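Local coordinates for GH127 beta-L-arabinofuranoside (Geobacillus stearothermophilus, PDB 4QK0), which probably hydrolyses terminal beta-L-arabinofuranosides, as a beta-L-arabinofuranosidase of glycoside hydrolase family 127, at residues L581-E586 against G592-T597; Y463-T468 against P629-C634. All coordinates share one frame; numbering follows the deposited sequence.

Interaction 1. Residues L581-E586 against G592-T597; sequences LEAHFE and GVVVIT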
ATOM      1  N   LEU A 581     -11.489  15.471  27.870  1.00 47.04           N
ATOM      2  CA  LEU A 581     -10.068  15.230  27.813  1.00 45.62           C
ATOM      3  C   LEU A 581      -9.353  16.152  28.792  1.00 43.63           C
ATOM      4  O   LEU A 581      -9.799  17.262  29.032  1.00 44.62           O
ATOM      5  CB  LEU A 581      -9.546  15.455  26.401  1.00 46.05           C
ATOM      6  CG  LEU A 581      -9.792  14.579  25.192  1.00 50.53           C
ATOM      7  CD1 LEU A 581     -10.905  13.603  25.437  1.00 53.98           C
ATOM      8  CD2 LEU A 581     -10.022  15.385  23.917  1.00 47.59           C
ATOM      9  N   GLU A 582      -8.252  15.672  29.358  1.00 45.12           N
ATOM     10  CA  GLU A 582      -7.481  16.395  30.361  1.00 45.70           C
ATOM     11  C   GLU A 582      -6.010  16.210  30.033  1.00 39.92           C
ATOM     12  O   GLU A 582      -5.635  15.219  29.448  1.00 40.38           O
ATOM     13  CB  GLU A 582      -7.721  15.853  31.777  1.00 50.26           C
ATOM     14  CG  GLU A 582      -9.173  15.808  32.262  1.00 64.75           C
ATOM     15  CD  GLU A 582      -9.669  17.122  32.867  1.00 80.75           C
ATOM     16  OE1 GLU A 582     -10.755  17.140  33.497  1.00 87.61           O
ATOM     17  OE2 GLU A 582      -8.981  18.147  32.722  1.00 88.82           O
ATOM     18  N   ALA A 583      -5.184  17.175  30.421  1.00 37.19           N
ATOM     19  CA  ALA A 583      -3.751  17.110  30.215  1.00 37.85           C
ATOM     20  C   ALA A 583      -3.059  17.344  31.505  1.00 33.63           C
ATOM     21  O   ALA A 583      -3.506  18.140  32.287  1.00 30.72           O
ATOM     22  CB  ALA A 583      -3.311  18.159  29.210  1.00 39.31           C
ATOM     23  N   HIS A 584      -1.948  16.673  31.726  1.00 35.34           N
ATOM     24  CA  HIS A 584      -1.126  17.012  32.893  1.00 37.84           C
ATOM     25  C   HIS A 584       0.289  16.567  32.643  1.00 36.56           C
ATOM     26  O   HIS A 584       0.558  15.701  31.789  1.00 39.43           O
ATOM     27  CB  HIS A 584      -1.660  16.348  34.184  1.00 38.11           C
ATOM     28  CG  HIS A 584      -1.536  14.858  34.184  1.00 35.11           C
ATOM     29  ND1 HIS A 584      -2.483  14.039  33.611  1.00 38.88           N
ATOM     30  CD2 HIS A 584      -0.557  14.038  34.627  1.00 35.98           C
ATOM     31  CE1 HIS A 584      -2.098  12.777  33.698  1.00 33.98           C
ATOM     32  NE2 HIS A 584      -0.932  12.748  34.315  1.00 36.44           N
ATOM     33  N   PHE A 585       1.199  17.131  33.427  1.00 39.91           N
ATOM     34  CA  PHE A 585       2.623  16.898  33.246  1.00 36.79           C
ATOM     35  C   PHE A 585       3.045  15.636  33.967  1.00 37.23           C
ATOM     36  O   PHE A 585       2.652  15.423  35.094  1.00 41.75           O
ATOM     37  CB  PHE A 585       3.408  18.141  33.722  1.00 37.44           C
ATOM     38  CG  PHE A 585       4.856  18.108  33.368  1.00 37.68           C
ATOM     39  CD1 PHE A 585       5.241  18.157  32.056  1.00 36.31           C
ATOM     40  CD2 PHE A 585       5.833  18.005  34.348  1.00 39.06           C
ATOM     41  CE1 PHE A 585       6.578  18.084  31.700  1.00 38.35           C
ATOM     42  CE2 PHE A 585       7.177  17.935  34.001  1.00 38.14           C
ATOM     43  CZ  PHE A 585       7.544  17.987  32.672  1.00 39.90           C
ATOM     44  N   GLU A 586       3.857  14.804  33.309  1.00 38.58           N
ATOM     45  CA  GLU A 586       4.461  13.621  33.908  1.00 37.18           C
ATOM     46  C   GLU A 586       5.980  13.773  33.903  1.00 37.45           C
ATOM     47  O   GLU A 586       6.634  13.489  32.894  1.00 38.79           O
ATOM     48  CB  GLU A 586       4.113  12.366  33.130  1.00 39.31           C
ATOM     49  CG  GLU A 586       2.658  11.936  33.228  1.00 41.48           C
ATOM     50  CD  GLU A 586       2.330  11.206  34.528  1.00 44.47           C
ATOM     51  OE1 GLU A 586       3.253  10.959  35.373  1.00 38.51           O
ATOM     52  OE2 GLU A 586       1.128  10.941  34.722  1.00 47.17           O
ATOM     53  N   GLY A 592       9.997  13.862  30.441  1.00 31.22           N
ATOM     54  CA  GLY A 592       9.163  14.907  31.023  1.00 30.09           C
ATOM     55  C   GLY A 592       8.213  15.477  30.006  1.00 30.98           C
ATOM     56  O   GLY A 592       8.585  16.317  29.222  1.00 32.77           O
ATOM     57  N   VAL A 593       6.970  14.993  29.985  1.00 32.43           N
ATOM     58  CA  VAL A 593       6.062  15.373  28.951  1.00 29.00           C
ATOM     59  C   VAL A 593       4.696  15.596  29.511  1.00 29.06           C
ATOM     60  O   VAL A 593       4.345  15.018  30.526  1.00 29.51           O
ATOM     61  CB  VAL A 593       5.965  14.306  27.855  1.00 31.37           C
ATOM     62  CG1 VAL A 593       7.320  14.067  27.218  1.00 32.72           C
ATOM     63  CG2 VAL A 593       5.383  12.975  28.366  1.00 31.29           C
ATOM     64  N   VAL A 594       3.898  16.413  28.827  1.00 24.70           N
ATOM     65  CA  VAL A 594       2.517  16.474  29.136  1.00 24.56           C
ATOM     66  C   VAL A 594       1.835  15.248  28.448  1.00 27.42           C
ATOM     67  O   VAL A 594       2.097  14.926  27.276  1.00 24.67           O
ATOM     68  CB  VAL A 594       1.888  17.788  28.666  1.00 24.80           C
ATOM     69  CG1 VAL A 594       0.367  17.748  28.818  1.00 25.03           C
ATOM     70  CG2 VAL A 594       2.404  18.960  29.482  1.00 24.77           C
ATOM     71  N   VAL A 595       0.912  14.600  29.158  1.00 27.20           N
ATOM     72  CA  VAL A 595       0.133  13.503  28.565  1.00 28.07           C
ATOM     73  C   VAL A 595      -1.295  13.940  28.521  1.00 27.97           C
ATOM     74  O   VAL A 595      -1.700  14.823  29.266  1.00 30.32           O
ATOM     75  CB  VAL A 595       0.243  12.192  29.357  1.00 28.42           C
ATOM     76  CG1 VAL A 595       1.677  11.787  29.498  1.00 28.28           C
ATOM     77  CG2 VAL A 595      -0.382  12.341  30.732  1.00 31.01           C
ATOM     78  N   ILE A 596      -2.079  13.311  27.640  1.00 30.28           N
ATOM     79  CA  ILE A 596      -3.519  13.611  27.534  1.00 30.20           C
ATOM     80  C   ILE A 596      -4.310  12.357  27.857  1.00 30.93           C
ATOM     81  O   ILE A 596      -3.957  11.270  27.404  1.00 36.04           O
ATOM     82  CB  ILE A 596      -3.861  14.091  26.123  1.00 30.18           C
ATOM     83  CG1 ILE A 596      -3.233  15.459  25.900  1.00 29.68           C
ATOM     84  CG2 ILE A 596      -5.367  14.122  25.901  1.00 28.90           C
ATOM     85  CD1 ILE A 596      -3.334  15.925  24.493  1.00 29.31           C
ATOM     86  N   THR A 597      -5.355  12.495  28.676  1.00 31.59           N
ATOM     87  CA  THR A 597      -6.110  11.337  29.117  1.00 36.96           C
ATOM     88  C   THR A 597      -7.564  11.590  28.929  1.00 34.71           C
ATOM     89  O   THR A 597      -8.008  12.722  28.919  1.00 39.55           O
ATOM     90  CB  THR A 597      -5.814  10.918  30.601  1.00 36.99           C
ATOM     91  OG1 THR A 597      -6.245  11.944  31.488  1.00 43.67           O
ATOM     92  CG2 THR A 597      -4.324  10.661  30.852  1.00 36.76           C
TER

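Interaction 2. Residues Y463-T468 against P629-C634; sequences YPWDGT and PYYAWC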
ATOM      1  N   TYR A 463       7.305  26.540  27.395  1.00 36.11           N
ATOM      2  CA  TYR A 463       6.905  26.080  26.085  1.00 29.79           C
ATOM      3  C   TYR A 463       7.856  24.969  25.683  1.00 30.54           C
ATOM      4  O   TYR A 463       9.069  25.074  25.907  1.00 34.12           O
ATOM      5  CB  TYR A 463       7.010  27.229  25.142  1.00 29.37           C
ATOM      6  CG  TYR A 463       6.186  27.225  23.847  1.00 30.12           C
ATOM      7  CD1 TYR A 463       6.655  26.615  22.696  1.00 26.21           C
ATOM      8  CD2 TYR A 463       5.049  28.019  23.742  1.00 26.83           C
ATOM      9  CE1 TYR A 463       5.952  26.714  21.523  1.00 27.84           C
ATOM     10  CE2 TYR A 463       4.368  28.131  22.559  1.00 27.38           C
ATOM     11  CZ  TYR A 463       4.812  27.488  21.464  1.00 25.91           C
ATOM     12  OH  TYR A 463       4.093  27.598  20.289  1.00 31.27           O
ATOM     13  N   PRO A 464       7.321  23.883  25.075  1.00 30.44           N
ATOM     14  CA  PRO A 464       5.967  23.749  24.567  1.00 30.06           C
ATOM     15  C   PRO A 464       4.937  23.237  25.525  1.00 31.68           C
ATOM     16  O   PRO A 464       3.773  23.070  25.126  1.00 35.46           O
ATOM     17  CB  PRO A 464       6.143  22.750  23.436  1.00 33.18           C
ATOM     18  CG  PRO A 464       7.209  21.863  23.928  1.00 31.10           C
ATOM     19  CD  PRO A 464       8.158  22.755  24.681  1.00 28.49           C
ATOM     20  N   TRP A 465       5.310  23.010  26.783  1.00 32.71           N
ATOM     21  CA  TRP A 465       4.366  22.406  27.770  1.00 30.74           C
ATOM     22  C   TRP A 465       3.384  23.399  28.316  1.00 33.90           C
ATOM     23  O   TRP A 465       2.352  23.011  28.871  1.00 34.38           O
ATOM     24  CB  TRP A 465       5.114  21.703  28.910  1.00 27.80           C
ATOM     25  CG  TRP A 465       6.133  20.799  28.373  1.00 28.25           C
ATOM     26  CD1 TRP A 465       7.450  20.829  28.616  1.00 27.62           C
ATOM     27  CD2 TRP A 465       5.907  19.722  27.470  1.00 26.90           C
ATOM     28  NE1 TRP A 465       8.081  19.865  27.891  1.00 30.41           N
ATOM     29  CE2 TRP A 465       7.152  19.157  27.190  1.00 27.69           C
ATOM     30  CE3 TRP A 465       4.766  19.185  26.877  1.00 27.30           C
ATOM     31  CZ2 TRP A 465       7.314  18.067  26.349  1.00 29.01           C
ATOM     32  CZ3 TRP A 465       4.917  18.093  25.997  1.00 26.38           C
ATOM     33  CH2 TRP A 465       6.185  17.561  25.743  1.00 28.75           C
ATOM     34  N   ASP A 466       3.694  24.684  28.157  1.00 34.89           N
ATOM     35  CA  ASP A 466       2.859  25.746  28.693  1.00 35.43           C
ATOM     36  C   ASP A 466       2.961  26.978  27.783  1.00 32.52           C
ATOM     37  O   ASP A 466       4.021  27.220  27.172  1.00 36.28           O
ATOM     38  CB  ASP A 466       3.347  26.037  30.128  1.00 40.07           C
ATOM     39  CG  ASP A 466       2.745  27.265  30.701  1.00 48.67           C
ATOM     40  OD1 ASP A 466       1.577  27.204  31.110  1.00 48.58           O
ATOM     41  OD2 ASP A 466       3.445  28.302  30.702  1.00 57.74           O
ATOM     42  N   GLY A 467       1.888  27.754  27.717  1.00 28.88           N
ATOM     43  CA  GLY A 467       1.821  28.862  26.785  1.00 35.28           C
ATOM     44  C   GLY A 467       2.181  30.256  27.302  1.00 37.36           C
ATOM     45  O   GLY A 467       1.967  31.258  26.601  1.00 34.01           O
ATOM     46  N   THR A 468       2.725  30.329  28.513  1.00 34.17           N
ATOM     47  CA  THR A 468       3.136  31.601  29.113  1.00 33.64           C
ATOM     48  C   THR A 468       4.600  31.874  28.769  1.00 34.51           C
ATOM     49  O   THR A 468       5.501  31.036  28.980  1.00 32.85           O
ATOM     50  CB  THR A 468       2.916  31.604  30.630  1.00 37.35           C
ATOM     51  OG1 THR A 468       1.492  31.587  30.896  1.00 35.68           O
ATOM     52  CG2 THR A 468       3.503  32.867  31.255  1.00 41.62           C
ATOM     53  N   PRO A 629       3.139  12.601  23.220  1.00 28.48           N
ATOM     54  CA  PRO A 629       3.562  13.336  22.061  1.00 26.32           C
ATOM     55  C   PRO A 629       4.073  12.431  20.982  1.00 23.61           C
ATOM     56  O   PRO A 629       4.834  11.496  21.267  1.00 24.69           O
ATOM     57  CB  PRO A 629       4.729  14.205  22.612  1.00 26.77           C
ATOM     58  CG  PRO A 629       4.358  14.469  24.007  1.00 26.08           C
ATOM     59  CD  PRO A 629       3.751  13.159  24.455  1.00 28.25           C
ATOM     60  N   TYR A 630       3.716  12.742  19.746  1.00 21.29           N
ATOM     61  CA  TYR A 630       4.118  11.945  18.606  1.00 21.13           C
ATOM     62  C   TYR A 630       5.597  11.734  18.559  1.00 20.28           C
ATOM     63  O   TYR A 630       6.046  10.597  18.366  1.00 19.33           O
ATOM     64  CB  TYR A 630       3.627  12.566  17.286  1.00 20.51           C
ATOM     65  CG  TYR A 630       4.147  11.835  16.081  1.00 19.58           C
ATOM     66  CD1 TYR A 630       3.528  10.693  15.614  1.00 19.06           C
ATOM     67  CD2 TYR A 630       5.235  12.317  15.372  1.00 19.05           C
ATOM     68  CE1 TYR A 630       4.039  10.025  14.500  1.00 20.12           C
ATOM     69  CE2 TYR A 630       5.697  11.668  14.245  1.00 20.42           C
ATOM     70  CZ  TYR A 630       5.112  10.508  13.832  1.00 18.06           C
ATOM     71  OH  TYR A 630       5.614   9.893  12.732  1.00 21.85           O
ATOM     72  N   TYR A 631       6.370  12.807  18.767  1.00 20.66           N
ATOM     73  CA  TYR A 631       7.838  12.697  18.642  1.00 20.42           C
ATOM     74  C   TYR A 631       8.401  11.664  19.573  1.00 19.78           C
ATOM     75  O   TYR A 631       9.475  11.064  19.278  1.00 21.95           O
ATOM     76  CB  TYR A 631       8.580  14.068  18.879  1.00 20.33           C
ATOM     77  CG  TYR A 631       8.609  14.522  20.292  1.00 17.64           C
ATOM     78  CD1 TYR A 631       9.479  13.918  21.221  1.00 17.77           C
ATOM     79  CD2 TYR A 631       7.736  15.480  20.750  1.00 17.31           C
ATOM     80  CE1 TYR A 631       9.472  14.301  22.573  1.00 18.06           C
ATOM     81  CE2 TYR A 631       7.731  15.871  22.085  1.00 19.37           C
ATOM     82  CZ  TYR A 631       8.632  15.263  23.007  1.00 19.41           C
ATOM     83  OH  TYR A 631       8.632  15.661  24.344  1.00 23.63           O
ATOM     84  N   ALA A 632       7.722  11.459  20.712  1.00 19.93           N
ATOM     85  CA  ALA A 632       8.229  10.528  21.747  1.00 22.73           C
ATOM     86  C   ALA A 632       7.783   9.077  21.631  1.00 24.88           C
ATOM     87  O   ALA A 632       8.073   8.276  22.520  1.00 25.62           O
ATOM     88  CB  ALA A 632       7.848  11.031  23.112  1.00 22.96           C
ATOM     89  N   TRP A 633       7.089   8.724  20.557  1.00 24.86           N
ATOM     90  CA  TRP A 633       6.625   7.347  20.389  1.00 26.10           C
ATOM     91  C   TRP A 633       7.818   6.444  20.142  1.00 24.09           C
ATOM     92  O   TRP A 633       8.911   6.908  19.801  1.00 29.67           O
ATOM     93  CB  TRP A 633       5.535   7.269  19.262  1.00 24.85           C
ATOM     94  CG  TRP A 633       6.038   6.958  17.882  1.00 22.69           C
ATOM     95  CD1 TRP A 633       6.561   7.819  16.995  1.00 20.81           C
ATOM     96  CD2 TRP A 633       6.046   5.670  17.250  1.00 24.28           C
ATOM     97  NE1 TRP A 633       6.962   7.157  15.882  1.00 20.57           N
ATOM     98  CE2 TRP A 633       6.630   5.833  15.996  1.00 21.64           C
ATOM     99  CE3 TRP A 633       5.640   4.375  17.660  1.00 24.97           C
ATOM    100  CZ2 TRP A 633       6.806   4.775  15.107  1.00 23.51           C
ATOM    101  CZ3 TRP A 633       5.822   3.328  16.798  1.00 24.76           C
ATOM    102  CH2 TRP A 633       6.383   3.530  15.514  1.00 25.09           C
ATOM    103  N   CYS A 634       7.612   5.152  20.365  1.00 24.61           N
ATOM    104  CA  CYS A 634       8.620   4.102  20.111  1.00 21.76           C
ATOM    105  C   CYS A 634       9.885   4.268  20.946  1.00 21.69           C
ATOM    106  O   CYS A 634      10.961   3.863  20.513  1.00 18.67           O
ATOM    107  CB  CYS A 634       8.981   4.049  18.652  1.00 24.02           C
ATOM    108  SG  CYS A 634       9.553   2.465  18.054  1.00 29.18           S
TER

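Interaction 1. Residues L581-E586 against G592-T597
The backbone N of E586 donates to V593 O at 2.8 Å, almost straight at 168°, and V593 N returns a longer bond of 3.3 Å to E586 O. Beyond this pair the strands stay in antiparallel register: H584 and V595 exchange two backbone bonds, and E582 and T597 two more. The two strands form a beta hairpin in the family's C-terminal domain, its short loop running between E586 and G592. On the face that carries H584 and E586, the imidazole lies over the V595 side chain, whose CG2 sits 3.8 Å from the ring centroid in a CH-pi contact. H584 NE2 donates to E586 OE2 at 2.8 Å; the carboxylate oxygen lies near the ring plane, a bond that should restrain the imidazole's rotation above the valine. V595 CG1 meets E586 CG on the same face, the two side chains crossing at a slant. On the other face, A583 CB rests 3.7 Å from V594 CG1. F585 has its CG anti to the backbone N (chi1 -170°), which carries the ring along the neighbouring strand until CE1 comes 3.5 Å from G592 C, while CD1 meets V594 CG2 at the ring's edge.

Interaction 2. Residues Y463-T468 against P629-C634
A loop between two strands of the GH127 middle domain, 453-461 and 468-475, meets the 629-634 segment of the C-terminal domain through one side chain, the indole of W465. The benzo end of that indole does the touching. Its CZ2 and CH2 both lie 3.4 Å from Y631 OH, and the hydroxyl oxygen sits in the plane of the indole at its edge. The two side chains come from opposite directions, and CH2 in turn lies near the plane of the tyrosine ring, so the aromatic groups meet at their edges without stacking. Beside the hydroxyl, P629 CG packs 4.0 Å from W465 CH2, also at the indole's edge, with the proline side chain running across the tryptophan at about a right angle. P629 ends strand 620-629 and leads into a 3-10 turn, 630-632, in which A632 N bonds to P629 O at 2.9 Å; this turn sets the proline ring and the Y631 side chain next to each other. Y631 has its CG between the backbone N and the carbonyl carbon (chi1 73°), an orientation that turns the phenol toward the indole. Within the loop, P464 follows a cis peptide bond and lays its CG over the centre of one indole face, 4.2 Å above the plane. With an alanine in place of W465, P629 and Y631 OH would probably lose their apolar neighbour from the middle domain, and a gap would be likely to open beside P464. Further along, D466 OD2 accepts from T468 N at 3.1 Å in an Asx turn that leads into strand 468-475. F22 of helix 22-42 and I557 of strand 557-562 also pack against W465, and R554 NH1 donates to its carbonyl oxygen.

From the N terminus, the chain first reaches these contacts at 463-468, the loop between strands 453-461 and 468-475, within the middle domain. Interaction 2 joins this loop to 629-634 and so closes a long loop of 160 intervening residues, about half of them strand and very few helix. Interaction 1 lies wholly within that span, where five residues separate the paired strands of a local hairpin; the two contacts therefore nest and do not cross. The centres of interactions 1 and 2 are about 9 Å apart, and the two touch directly. W465 CZ3 comes 3.4 Å from V594 N, and Y631 OH lies 3.5 Å from V593 CG1. The start of strand 593-603 thus packs against both partners of the interdomain contact.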